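Local coordinates for tartrate dehydrogenase/decarboxylase (Pseudomonas putida, PDB 3FLK), which oxidises tartrate with NAD(+), converts meso-tartrate to D-glycerate and oxidatively decarboxylates D-malate to pyruvate, using magnesium or manganese, at residues D325-V339 with Q351-L363. The protein carries 1 engineered substitution. Residues are numbered along the deposited sequence; the frame is centred on the assembly and turned at random.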
loop_
_atom_site.group_PDB
_atom_site.type_symbol
_atom_site.label_atom_id
_atom_site.label_comp_id
_atom_site.label_asym_id
_atom_site.label_seq_id
_atom_site.Cartn_x
_atom_site.Cartn_y
_atom_site.Cartn_z
ATOM N N ASP A 325 -14.207 -6.480 -29.257
ATOM C CA ASP A 325 -13.224 -6.992 -30.218
ATOM C C ASP A 325 -11.795 -6.627 -29.831
ATOM O O ASP A 325 -10.869 -7.404 -30.064
ATOM C CB ASP A 325 -13.530 -6.495 -31.635
ATOM C CG ASP A 325 -14.627 -7.300 -32.318
ATOM O OD1 ASP A 325 -15.159 -8.251 -31.704
ATOM O OD2 ASP A 325 -14.955 -6.980 -33.478
HETATM N N MSE A 326 -11.624 -5.446 -29.241
HETATM C CA MSE A 326 -10.317 -5.005 -28.760
HETATM C C MSE A 326 -9.828 -5.864 -27.598
HETATM O O MSE A 326 -8.658 -6.242 -27.553
HETATM C CB MSE A 326 -10.346 -3.523 -28.386
HETATM C CG MSE A 326 -10.401 -2.616 -29.600
HETATM SE SE MSE A 326 -10.537 -0.725 -29.202
HETATM C CE MSE A 326 -8.746 -0.447 -28.475
ATOM N N LEU A 327 -10.734 -6.187 -26.677
ATOM C CA LEU A 327 -10.423 -7.089 -25.570
ATOM C C LEU A 327 -10.131 -8.503 -26.064
ATOM O O LEU A 327 -9.218 -9.156 -25.568
ATOM C CB LEU A 327 -11.552 -7.097 -24.533
ATOM C CG LEU A 327 -11.453 -6.142 -23.333
ATOM C CD1 LEU A 327 -10.344 -6.568 -22.363
ATOM C CD2 LEU A 327 -11.274 -4.685 -23.757
ATOM N N ASN A 328 -10.913 -8.959 -27.040
ATOM C CA ASN A 328 -10.696 -10.244 -27.702
ATOM C C ASN A 328 -9.299 -10.307 -28.324
ATOM O O ASN A 328 -8.573 -11.281 -28.127
ATOM C CB ASN A 328 -11.779 -10.479 -28.768
ATOM C CG ASN A 328 -11.860 -11.932 -29.233
ATOM O OD1 ASN A 328 -10.970 -12.742 -28.978
ATOM N ND2 ASN A 328 -12.941 -12.261 -29.933
ATOM N N ALA A 329 -8.929 -9.253 -29.049
ATOM C CA ALA A 329 -7.619 -9.159 -29.696
ATOM C C ALA A 329 -6.474 -9.151 -28.677
ATOM O O ALA A 329 -5.457 -9.814 -28.877
ATOM C CB ALA A 329 -7.555 -7.925 -30.591
ATOM N N ILE A 330 -6.653 -8.400 -27.590
ATOM C CA ILE A 330 -5.684 -8.361 -26.490
ATOM C C ILE A 330 -5.491 -9.754 -25.877
ATOM O O ILE A 330 -4.356 -10.206 -25.716
ATOM C CB ILE A 330 -6.083 -7.312 -25.405
ATOM C CG1 ILE A 330 -5.843 -5.890 -25.925
ATOM C CG2 ILE A 330 -5.297 -7.535 -24.112
ATOM C CD1 ILE A 330 -6.603 -4.801 -25.175
ATOM N N GLU A 331 -6.601 -10.426 -25.561
ATOM C CA GLU A 331 -6.584 -11.784 -25.001
ATOM C C GLU A 331 -5.819 -12.771 -25.883
ATOM O O GLU A 331 -4.999 -13.546 -25.388
ATOM C CB GLU A 331 -8.013 -12.304 -24.792
ATOM C CG GLU A 331 -8.767 -11.685 -23.620
ATOM C CD GLU A 331 -10.281 -11.874 -23.717
ATOM O OE1 GLU A 331 -10.740 -12.798 -24.429
ATOM O OE2 GLU A 331 -11.017 -11.087 -23.083
ATOM N N ARG A 332 -6.094 -12.733 -27.185
ATOM C CA ARG A 332 -5.483 -13.659 -28.147
ATOM C C ARG A 332 -3.972 -13.472 -28.264
ATOM O O ARG A 332 -3.215 -14.444 -28.272
ATOM C CB ARG A 332 -6.152 -13.525 -29.520
ATOM C CG ARG A 332 -7.551 -14.128 -29.580
ATOM C CD ARG A 332 -8.262 -13.760 -30.868
ATOM N NE ARG A 332 -9.558 -14.426 -30.986
ATOM C CZ ARG A 332 -9.794 -15.490 -31.751
ATOM N NH1 ARG A 332 -8.823 -16.021 -32.486
ATOM N NH2 ARG A 332 -11.008 -16.021 -31.786
ATOM N N VAL A 333 -3.546 -12.214 -28.339
ATOM C CA VAL A 333 -2.134 -11.857 -28.443
ATOM C C VAL A 333 -1.342 -12.307 -27.204
ATOM O O VAL A 333 -0.230 -12.836 -27.326
ATOM C CB VAL A 333 -1.985 -10.339 -28.736
ATOM C CG1 VAL A 333 -0.675 -9.784 -28.224
ATOM C CG2 VAL A 333 -2.145 -10.073 -30.232
ATOM N N ILE A 334 -1.933 -12.120 -26.024
ATOM C CA ILE A 334 -1.344 -12.594 -24.766
ATOM C C ILE A 334 -1.225 -14.127 -24.752
ATOM O O ILE A 334 -0.176 -14.670 -24.392
ATOM C CB ILE A 334 -2.140 -12.089 -23.529
ATOM C CG1 ILE A 334 -1.939 -10.579 -23.344
ATOM C CG2 ILE A 334 -1.725 -12.843 -22.271
ATOM C CD1 ILE A 334 -2.869 -9.934 -22.311
ATOM N N ALA A 335 -2.295 -14.812 -25.156
ATOM C CA ALA A 335 -2.286 -16.275 -25.257
ATOM C C ALA A 335 -1.207 -16.776 -26.224
ATOM O O ALA A 335 -0.561 -17.793 -25.963
ATOM C CB ALA A 335 -3.660 -16.794 -25.666
ATOM N N ASP A 336 -1.010 -16.046 -27.322
ATOM C CA ASP A 336 -0.004 -16.382 -28.342
ATOM C C ASP A 336 1.439 -16.157 -27.888
ATOM O O ASP A 336 2.367 -16.740 -28.450
ATOM C CB ASP A 336 -0.241 -15.565 -29.618
ATOM C CG ASP A 336 -1.404 -16.080 -30.443
ATOM O OD1 ASP A 336 -1.833 -17.240 -30.241
ATOM O OD2 ASP A 336 -1.887 -15.318 -31.308
ATOM N N GLY A 337 1.619 -15.303 -26.883
ATOM C CA GLY A 337 2.951 -14.899 -26.434
ATOM C C GLY A 337 3.527 -13.769 -27.272
ATOM O O GLY A 337 4.729 -13.494 -27.215
ATOM N N SER A 338 2.669 -13.117 -28.054
ATOM C CA SER A 338 3.071 -11.963 -28.857
ATOM C C SER A 338 3.088 -10.707 -27.982
ATOM O O SER A 338 2.295 -9.783 -28.168
ATOM C CB SER A 338 2.143 -11.793 -30.062
ATOM O OG SER A 338 2.233 -12.910 -30.931
ATOM N N VAL A 339 4.010 -10.688 -27.026
ATOM C CA VAL A 339 4.023 -9.664 -25.980
ATOM C C VAL A 339 5.426 -9.111 -25.719
ATOM O O VAL A 339 6.414 -9.619 -26.249
ATOM C CB VAL A 339 3.391 -10.195 -24.654
ATOM C CG1 VAL A 339 1.880 -10.338 -24.796
ATOM C CG2 VAL A 339 4.022 -11.523 -24.235
ATOM N N GLN A 351 5.658 -3.864 -32.411
ATOM C CA GLN A 351 5.278 -5.209 -32.856
ATOM C C GLN A 351 4.030 -5.729 -32.139
ATOM O O GLN A 351 3.204 -6.404 -32.749
ATOM C CB GLN A 351 6.441 -6.192 -32.690
ATOM C CG GLN A 351 7.552 -6.025 -33.728
ATOM C CD GLN A 351 8.756 -6.919 -33.463
ATOM O OE1 GLN A 351 9.106 -7.187 -32.315
ATOM N NE2 GLN A 351 9.401 -7.375 -34.534
ATOM N N VAL A 352 3.895 -5.415 -30.852
ATOM C CA VAL A 352 2.695 -5.796 -30.096
ATOM C C VAL A 352 1.473 -5.021 -30.600
ATOM O O VAL A 352 0.403 -5.602 -30.808
ATOM C CB VAL A 352 2.884 -5.620 -28.565
ATOM C CG1 VAL A 352 1.594 -5.961 -27.812
ATOM C CG2 VAL A 352 4.025 -6.499 -28.068
ATOM N N GLY A 353 1.644 -3.717 -30.806
ATOM C CA GLY A 353 0.603 -2.878 -31.404
ATOM C C GLY A 353 0.122 -3.438 -32.732
ATOM O O GLY A 353 -1.084 -3.559 -32.964
ATOM N N ALA A 354 1.075 -3.798 -33.590
ATOM C CA ALA A 354 0.787 -4.395 -34.895
ATOM C C ALA A 354 0.064 -5.739 -34.787
ATOM O O ALA A 354 -0.862 -6.010 -35.554
ATOM C CB ALA A 354 2.074 -4.548 -35.702
ATOM N N ALA A 355 0.493 -6.570 -33.839
ATOM C CA ALA A 355 -0.107 -7.889 -33.619
ATOM C C ALA A 355 -1.564 -7.808 -33.148
ATOM O O ALA A 355 -2.407 -8.589 -33.591
ATOM C CB ALA A 355 0.731 -8.698 -32.633
ATOM N N ILE A 356 -1.853 -6.863 -32.257
ATOM C CA ILE A 356 -3.219 -6.661 -31.763
ATOM C C ILE A 356 -4.108 -6.093 -32.870
ATOM O O ILE A 356 -5.235 -6.553 -33.067
ATOM C CB ILE A 356 -3.251 -5.765 -30.493
ATOM C CG1 ILE A 356 -2.524 -6.463 -29.336
ATOM C CG2 ILE A 356 -4.696 -5.438 -30.091
ATOM C CD1 ILE A 356 -2.173 -5.561 -28.160
ATOM N N SER A 357 -3.584 -5.110 -33.599
ATOM C CA SER A 357 -4.286 -4.497 -34.723
ATOM C C SER A 357 -4.634 -5.524 -35.809
ATOM O O SER A 357 -5.766 -5.552 -36.304
ATOM C CB SER A 357 -3.452 -3.353 -35.308
ATOM O OG SER A 357 -4.218 -2.575 -36.208
ATOM N N ASP A 358 -3.665 -6.370 -36.161
ATOM C CA ASP A 358 -3.877 -7.416 -37.166
ATOM C C ASP A 358 -4.872 -8.479 -36.709
ATOM O O ASP A 358 -5.735 -8.899 -37.483
ATOM C CB ASP A 358 -2.556 -8.085 -37.555
ATOM C CG ASP A 358 -2.733 -9.135 -38.642
ATOM O OD1 ASP A 358 -3.387 -8.831 -39.666
ATOM O OD2 ASP A 358 -2.226 -10.264 -38.469
ATOM N N THR A 359 -4.736 -8.920 -35.460
ATOM C CA THR A 359 -5.649 -9.897 -34.866
ATOM C C THR A 359 -7.086 -9.367 -34.876
ATOM O O THR A 359 -8.020 -10.098 -35.212
ATOM C CB THR A 359 -5.215 -10.268 -33.428
ATOM O OG1 THR A 359 -3.889 -10.810 -33.458
ATOM C CG2 THR A 359 -6.153 -11.292 -32.807
ATOM N N LEU A 360 -7.248 -8.094 -34.522
ATOM C CA LEU A 360 -8.558 -7.447 -34.503
ATOM C C LEU A 360 -9.203 -7.440 -35.892
ATOM O O LEU A 360 -10.380 -7.774 -36.037
ATOM C CB LEU A 360 -8.445 -6.022 -33.951
ATOM C CG LEU A 360 -9.729 -5.238 -33.658
ATOM C CD1 LEU A 360 -9.500 -4.301 -32.495
ATOM C CD2 LEU A 360 -10.200 -4.460 -34.877
ATOM N N ALA A 361 -8.423 -7.066 -36.905
ATOM C CA ALA A 361 -8.912 -7.019 -38.285
ATOM C C ALA A 361 -9.323 -8.398 -38.809
ATOM O O ALA A 361 -10.203 -8.505 -39.666
ATOM C CB ALA A 361 -7.872 -6.380 -39.200
ATOM N N ARG A 362 -8.698 -9.444 -38.273
ATOM C CA ARG A 362 -8.952 -10.818 -38.711
ATOM C C ARG A 362 -10.062 -11.532 -37.930
ATOM O O ARG A 362 -10.401 -12.675 -38.243
ATOM C CB ARG A 362 -7.655 -11.640 -38.677
ATOM C CG ARG A 362 -6.593 -11.136 -39.642
ATOM C CD ARG A 362 -5.347 -12.009 -39.644
ATOM N NE ARG A 362 -4.320 -11.472 -40.542
ATOM C CZ ARG A 362 -4.284 -11.664 -41.861
ATOM N NH1 ARG A 362 -5.220 -12.388 -42.468
ATOM N NH2 ARG A 362 -3.304 -11.127 -42.582
ATOM N N LEU A 363 -10.630 -10.860 -36.930
ATOM C CA LEU A 363 -11.724 -11.431 -36.136
ATOM C C LEU A 363 -13.008 -11.553 -36.954
ATOM O O LEU A 363 -13.340 -10.660 -37.735
ATOM C CB LEU A 363 -11.989 -10.599 -34.875
ATOM C CG LEU A 363 -10.951 -10.591 -33.746
ATOM C CD1 LEU A 363 -11.307 -9.530 -32.712
ATOM C CD2 LEU A 363 -10.819 -11.955 -33.086
HETATM O O HOH W 1 -3.448 -13.329 -32.147
#
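Ala329 packs against Ile356 and Leu360 where helices 325-336 and 351-361 pass with their axes 8.6 Å apart, their N-to-C directions 122° from one another. Its small methyl fits where the CA atoms of Ala329 and Leu360 come within 5.2 Å, and Ala329 CB meets Ile356 CG2 at 3.8 Å. Beside it, Leu360 CD1 presses on Met326 CG at 3.5 Å, a tight carbon pair. One turn on, the branched Val333 is set across Ile356 at nearly a right angle, its CG2 3.7 Å from Ile356 CG1. That same methyl, anti to the carbonyl carbon of Val333, also lies against Ala355 and Thr359. Thr359, partly exposed, uses both branches: CG2 packs on the aliphatic part of Arg332, while OG1 donates to Ala355 O (2.7 Å), which accepts the amide of Thr359 from the other face of its carbonyl plane. No direct hydrogen bond joins the segments; a water donates to both Thr359 OG1 and Asp336 OD2. Leu363 spreads its methyls: CD1 lies 3.4 Å from Asp325 O, and CD2 covers one face of the Arg332 guanidinium. Asn328 OD1 accepts from Arg332 NE (3.0 Å) in the guanidinium plane, though NE stands 41° above the amide's own plane. An alanine in place of Asn328 is likely to let the guanidinium turn and to uncover part of Leu363 CD2. Gly337 takes the positive phi of a Schellman motif, where a side chain would jam against Asp336 O; Ser338 O is then buried against Val352 CG2 without a hydrogen-bond partner. This is plain packing of the chain's last two helices, away from the annotated sites: helix 299-313 receives Met326, Ile330 and Ile356, and helix 17-35 packs on Met326 and Ser357, its Lys34 and His35 bonding to Leu363 O and Asp325 OD2 respectively.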